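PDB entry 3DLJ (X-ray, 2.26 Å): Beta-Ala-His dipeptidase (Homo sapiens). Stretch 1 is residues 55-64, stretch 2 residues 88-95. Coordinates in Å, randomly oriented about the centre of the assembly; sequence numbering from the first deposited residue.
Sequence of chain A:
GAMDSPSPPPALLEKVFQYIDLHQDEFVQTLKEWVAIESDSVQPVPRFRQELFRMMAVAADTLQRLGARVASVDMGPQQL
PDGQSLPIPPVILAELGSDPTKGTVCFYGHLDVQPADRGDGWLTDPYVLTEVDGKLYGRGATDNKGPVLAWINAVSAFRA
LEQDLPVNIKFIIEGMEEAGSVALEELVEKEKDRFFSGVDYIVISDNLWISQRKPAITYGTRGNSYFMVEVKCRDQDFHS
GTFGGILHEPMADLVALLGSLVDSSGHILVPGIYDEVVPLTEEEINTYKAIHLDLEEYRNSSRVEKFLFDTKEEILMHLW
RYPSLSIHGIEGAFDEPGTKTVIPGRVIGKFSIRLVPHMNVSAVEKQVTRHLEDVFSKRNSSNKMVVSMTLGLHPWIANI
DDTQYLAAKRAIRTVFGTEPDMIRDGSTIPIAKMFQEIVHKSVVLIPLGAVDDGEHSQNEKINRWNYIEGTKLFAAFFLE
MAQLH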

ATOM      1  N   MET A  55     -14.232   4.088  13.379  1.00 35.38           N
ATOM      2  CA  MET A  55     -12.806   3.768  13.415  1.00 34.93           C
ATOM      3  C   MET A  55     -11.938   4.987  13.741  1.00 34.92           C
ATOM      4  O   MET A  55     -11.110   4.942  14.646  1.00 34.63           O
ATOM      5  CB  MET A  55     -12.367   3.145  12.069  1.00 34.78           C
ATOM      6  CG  MET A  55     -10.918   2.600  12.023  1.00 34.11           C
ATOM      7  SD  MET A  55     -10.568   1.153  13.049  1.00 33.68           S
ATOM      8  CE  MET A  55     -10.052   1.915  14.633  1.00 30.25           C
ATOM      9  N   MET A  56     -12.116   6.071  12.987  1.00 35.17           N
ATOM     10  CA  MET A  56     -11.397   7.315  13.250  1.00 34.94           C
ATOM     11  C   MET A  56     -11.675   7.819  14.655  1.00 34.96           C
ATOM     12  O   MET A  56     -10.775   8.340  15.309  1.00 36.24           O
ATOM     13  CB  MET A  56     -11.746   8.375  12.200  1.00 34.76           C
ATOM     14  CG  MET A  56     -11.473   7.897  10.751  1.00 36.01           C
ATOM     15  SD  MET A  56      -9.857   7.114  10.580  1.00 38.72           S
ATOM     16  CE  MET A  56      -8.777   8.544  10.665  1.00 33.97           C
ATOM     17  N   ALA A  57     -12.914   7.659  15.130  1.00 34.60           N
ATOM     18  CA  ALA A  57     -13.286   8.069  16.493  1.00 33.53           C
ATOM     19  C   ALA A  57     -12.627   7.212  17.578  1.00 33.00           C
ATOM     20  O   ALA A  57     -12.178   7.730  18.613  1.00 32.82           O
ATOM     21  CB  ALA A  57     -14.811   8.070  16.642  1.00 33.78           C
ATOM     22  N   VAL A  58     -12.554   5.904  17.338  1.00 33.05           N
ATOM     23  CA  VAL A  58     -11.875   4.970  18.250  1.00 33.70           C
ATOM     24  C   VAL A  58     -10.362   5.271  18.371  1.00 34.51           C
ATOM     25  O   VAL A  58      -9.799   5.270  19.485  1.00 33.99           O
ATOM     26  CB  VAL A  58     -12.120   3.493  17.828  1.00 34.11           C
ATOM     27  CG1 VAL A  58     -11.156   2.520  18.568  1.00 32.91           C
ATOM     28  CG2 VAL A  58     -13.578   3.108  18.082  1.00 33.22           C
ATOM     29  N   ALA A  59      -9.732   5.537  17.222  1.00 35.07           N
ATOM     30  CA  ALA A  59      -8.336   5.988  17.144  1.00 35.77           C
ATOM     31  C   ALA A  59      -8.084   7.363  17.800  1.00 36.14           C
ATOM     32  O   ALA A  59      -7.089   7.536  18.500  1.00 35.84           O
ATOM     33  CB  ALA A  59      -7.859   5.992  15.685  1.00 34.97           C
ATOM     34  N   ALA A  60      -8.975   8.333  17.571  1.00 36.86           N
ATOM     35  CA  ALA A  60      -8.862   9.657  18.208  1.00 37.22           C
ATOM     36  C   ALA A  60      -8.900   9.514  19.709  1.00 37.98           C
ATOM     37  O   ALA A  60      -8.149  10.192  20.419  1.00 38.09           O
ATOM     38  CB  ALA A  60      -9.984  10.571  17.762  1.00 37.27           C
ATOM     39  N   ASP A  61      -9.773   8.627  20.198  1.00 38.79           N
ATOM     40  CA  ASP A  61      -9.905   8.405  21.645  1.00 39.46           C
ATOM     41  C   ASP A  61      -8.690   7.702  22.214  1.00 38.68           C
ATOM     42  O   ASP A  61      -8.235   8.034  23.309  1.00 38.09           O
ATOM     43  CB  ASP A  61     -11.182   7.650  22.029  1.00 40.34           C
ATOM     44  CG  ASP A  61     -11.313   7.487  23.540  1.00 44.76           C
ATOM     45  OD1 ASP A  61     -11.230   8.524  24.261  1.00 47.96           O
ATOM     46  OD2 ASP A  61     -11.465   6.329  24.011  1.00 48.88           O
ATOM     47  N   THR A  62      -8.162   6.745  21.460  1.00 37.86           N
ATOM     48  CA  THR A  62      -6.953   6.037  21.853  1.00 37.74           C
ATOM     49  C   THR A  62      -5.769   6.977  22.056  1.00 37.51           C
ATOM     50  O   THR A  62      -5.049   6.858  23.039  1.00 37.92           O
ATOM     51  CB  THR A  62      -6.590   4.928  20.832  1.00 37.37           C
ATOM     52  OG1 THR A  62      -7.562   3.901  20.927  1.00 37.51           O
ATOM     53  CG2 THR A  62      -5.204   4.318  21.121  1.00 37.52           C
ATOM     54  N   LEU A  63      -5.585   7.904  21.122  1.00 37.86           N
ATOM     55  CA  LEU A  63      -4.494   8.883  21.174  1.00 38.12           C
ATOM     56  C   LEU A  63      -4.642   9.873  22.321  1.00 38.22           C
ATOM     57  O   LEU A  63      -3.665  10.184  22.982  1.00 38.45           O
ATOM     58  CB  LEU A  63      -4.343   9.623  19.835  1.00 37.52           C
ATOM     59  CG  LEU A  63      -3.916   8.741  18.661  1.00 37.81           C
ATOM     60  CD1 LEU A  63      -3.741   9.551  17.372  1.00 37.45           C
ATOM     61  CD2 LEU A  63      -2.661   7.941  18.986  1.00 37.20           C
ATOM     62  N   GLN A  64      -5.864  10.356  22.557  1.00 38.49           N
ATOM     63  CA  GLN A  64      -6.153  11.216  23.699  1.00 38.57           C
ATOM     64  C   GLN A  64      -5.848  10.554  25.047  1.00 38.31           C
ATOM     65  O   GLN A  64      -5.277  11.189  25.957  1.00 37.54           O
ATOM     66  CB  GLN A  64      -7.616  11.634  23.689  1.00 39.45           C
ATOM     67  CG  GLN A  64      -7.990  12.662  22.636  1.00 42.36           C
ATOM     68  CD  GLN A  64      -9.270  13.416  22.987  1.00 45.44           C
ATOM     69  OE1 GLN A  64      -9.597  13.588  24.163  1.00 46.37           O
ATOM     70  NE2 GLN A  64      -9.984  13.883  21.967  1.00 46.00           N
ATOM     71  N   ILE A  88     -16.473  12.229   3.815  1.00 43.26           N
ATOM     72  CA  ILE A  88     -15.126  11.688   4.019  1.00 42.45           C
ATOM     73  C   ILE A  88     -14.885  11.614   5.528  1.00 41.92           C
ATOM     74  O   ILE A  88     -15.299  12.534   6.260  1.00 42.20           O
ATOM     75  CB  ILE A  88     -14.054  12.575   3.341  1.00 42.28           C
ATOM     76  CG1 ILE A  88     -14.297  12.657   1.829  1.00 43.16           C
ATOM     77  CG2 ILE A  88     -12.651  12.064   3.587  1.00 40.91           C
ATOM     78  CD1 ILE A  88     -13.825  13.992   1.226  1.00 42.66           C
ATOM     79  N   PRO A  89     -14.275  10.499   6.011  1.00 40.92           N
ATOM     80  CA  PRO A  89     -13.831  10.374   7.402  1.00 39.94           C
ATOM     81  C   PRO A  89     -12.807  11.432   7.806  1.00 39.33           C
ATOM     82  O   PRO A  89     -11.956  11.798   6.981  1.00 39.42           O
ATOM     83  CB  PRO A  89     -13.181   8.979   7.440  1.00 39.57           C
ATOM     84  CG  PRO A  89     -12.877   8.663   6.035  1.00 40.51           C
ATOM     85  CD  PRO A  89     -14.038   9.240   5.279  1.00 40.40           C
ATOM     86  N   PRO A  90     -12.872  11.906   9.071  1.00 38.24           N
ATOM     87  CA  PRO A  90     -11.951  12.943   9.518  1.00 37.66           C
ATOM     88  C   PRO A  90     -10.517  12.469   9.472  1.00 36.97           C
ATOM     89  O   PRO A  90     -10.253  11.258   9.477  1.00 37.22           O
ATOM     90  CB  PRO A  90     -12.391  13.233  10.968  1.00 37.55           C
ATOM     91  CG  PRO A  90     -13.123  12.021  11.408  1.00 38.04           C
ATOM     92  CD  PRO A  90     -13.808  11.513  10.142  1.00 38.63           C
ATOM     93  N   VAL A  91      -9.597  13.416   9.367  1.00 35.92           N
ATOM     94  CA  VAL A  91      -8.200  13.085   9.461  1.00 35.40           C
ATOM     95  C   VAL A  91      -7.785  13.414  10.901  1.00 35.49           C
ATOM     96  O   VAL A  91      -8.098  14.490  11.413  1.00 35.09           O
ATOM     97  CB  VAL A  91      -7.345  13.830   8.421  1.00 34.96           C
ATOM     98  CG1 VAL A  91      -5.875  13.706   8.770  1.00 33.90           C
ATOM     99  CG2 VAL A  91      -7.594  13.255   7.006  1.00 33.26           C
ATOM    100  N   ILE A  92      -7.123  12.467  11.559  1.00 35.40           N
ATOM    101  CA  ILE A  92      -6.563  12.751  12.857  1.00 34.90           C
ATOM    102  C   ILE A  92      -5.240  13.462  12.675  1.00 34.65           C
ATOM    103  O   ILE A  92      -4.365  12.983  11.951  1.00 34.40           O
ATOM    104  CB  ILE A  92      -6.384  11.486  13.708  1.00 35.65           C
ATOM    105  CG1 ILE A  92      -7.758  10.931  14.078  1.00 35.90           C
ATOM    106  CG2 ILE A  92      -5.514  11.791  14.964  1.00 33.84           C
ATOM    107  CD1 ILE A  92      -7.703   9.590  14.728  1.00 38.38           C
ATOM    108  N   LEU A  93      -5.133  14.629  13.312  1.00 34.28           N
ATOM    109  CA  LEU A  93      -3.876  15.353  13.432  1.00 34.30           C
ATOM    110  C   LEU A  93      -3.546  15.506  14.907  1.00 34.51           C
ATOM    111  O   LEU A  93      -4.119  16.374  15.580  1.00 34.56           O
ATOM    112  CB  LEU A  93      -3.973  16.728  12.770  1.00 33.85           C
ATOM    113  CG  LEU A  93      -4.090  16.815  11.241  1.00 32.60           C
ATOM    114  CD1 LEU A  93      -4.099  18.280  10.846  1.00 30.77           C
ATOM    115  CD2 LEU A  93      -2.944  16.102  10.563  1.00 29.92           C
ATOM    116  N   ALA A  94      -2.627  14.670  15.398  1.00 34.74           N
ATOM    117  CA  ALA A  94      -2.339  14.564  16.840  1.00 35.21           C
ATOM    118  C   ALA A  94      -0.881  14.856  17.193  1.00 35.94           C
ATOM    119  O   ALA A  94       0.023  14.502  16.436  1.00 35.75           O
ATOM    120  CB  ALA A  94      -2.739  13.186  17.349  1.00 35.12           C
ATOM    121  N   GLU A  95      -0.658  15.522  18.334  1.00 36.88           N
ATOM    122  CA  GLU A  95       0.696  15.772  18.846  1.00 37.48           C
ATOM    123  C   GLU A  95       0.869  15.263  20.282  1.00 37.27           C
ATOM    124  O   GLU A  95       0.056  15.548  21.156  1.00 37.25           O
ATOM    125  CB  GLU A  95       1.134  17.258  18.679  1.00 37.28           C
ATOM    126  CG  GLU A  95       0.842  18.235  19.829  1.00 38.12           C
ATOM    127  CD  GLU A  95       1.271  19.697  19.542  1.00 38.77           C
ATOM    128  OE1 GLU A  95       0.414  20.612  19.553  1.00 38.26           O
ATOM    129  OE2 GLU A  95       2.476  19.944  19.324  1.00 41.93           O
TER

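Residues 55-64 lie within a longer α-helix, and residues 91-95 belong to a strand that continues beyond the stretch and is entered through the loop residues Ile 88, Pro 89 and Pro 90. Helix and strand run almost parallel, their N-to-C directions differing by 8°, and their axes approach to 9.2 Å, a spacing that leaves room for one layer of interleaved side chains. The CA atoms pair in order along the two stretches: those of Met 56 and Pro 90 are 6.8 Å apart, those of Ala 60 and Ile 92 6.6 Å, and those of Leu 63 and Ala 94 7.5 Å. Each element satisfies a periodicity of its own. Helix positions 56, 59, 60 and 63, spaced by three or four residues, bring one face to the contact, while alternation along the strand points Ile 92 and Ala 94 toward the helix and Val 91 and Leu 93 away.

No hydrogen bond crosses between the stretches. The helix backbone makes its own i to i+4 bonds, such as Ala 60 N to Met 56 O at 2.9 Å, and the contacts between the stretches are van der Waals ones, mostly between apolar side chains.

Ile 92 is the centre of the contact. Its CD1 reaches into the helix surface, 3.7 Å from Ala 59 CB and 3.9 Å from Ala 60 CB. The small alanine side chains let this methyl come right up to the backbone, where CD1 lies 3.4 Å from both Met 56 O and Ala 60 N; these are van der Waals contacts, since a methyl carbon offers no conventional hydrogen bond to either. The other branch, CG2, packs 3.7 Å from Leu 63 CD1, so the β-branched side chain engages successive turns of the helix.

Leu 63 CD1 also meets Ala 94 CB at 3.8 Å. Here a long branched side chain spans the gap to a single methyl group, and the two sizes complement each other where the CA atoms are farther apart than at Ile 92.

At the other end, Met 56 covers the approach to the strand. Its flexible, unbranched chain, with all three chi angles in the m well, follows an uneven surface: CG packs 3.9 Å from Pro 89 CB, CB lies 4.0 Å from Pro 90 CG, and CE comes within 3.3 Å of Pro 90 O and 4.3 Å of Ile 92 CG1. The proline rings provide compact apolar surfaces, and their extended backbone conformations lead directly into the strand.

Asp 61 and Gln 64, which make no contact with the strand, are exposed, as suits their polar side chains.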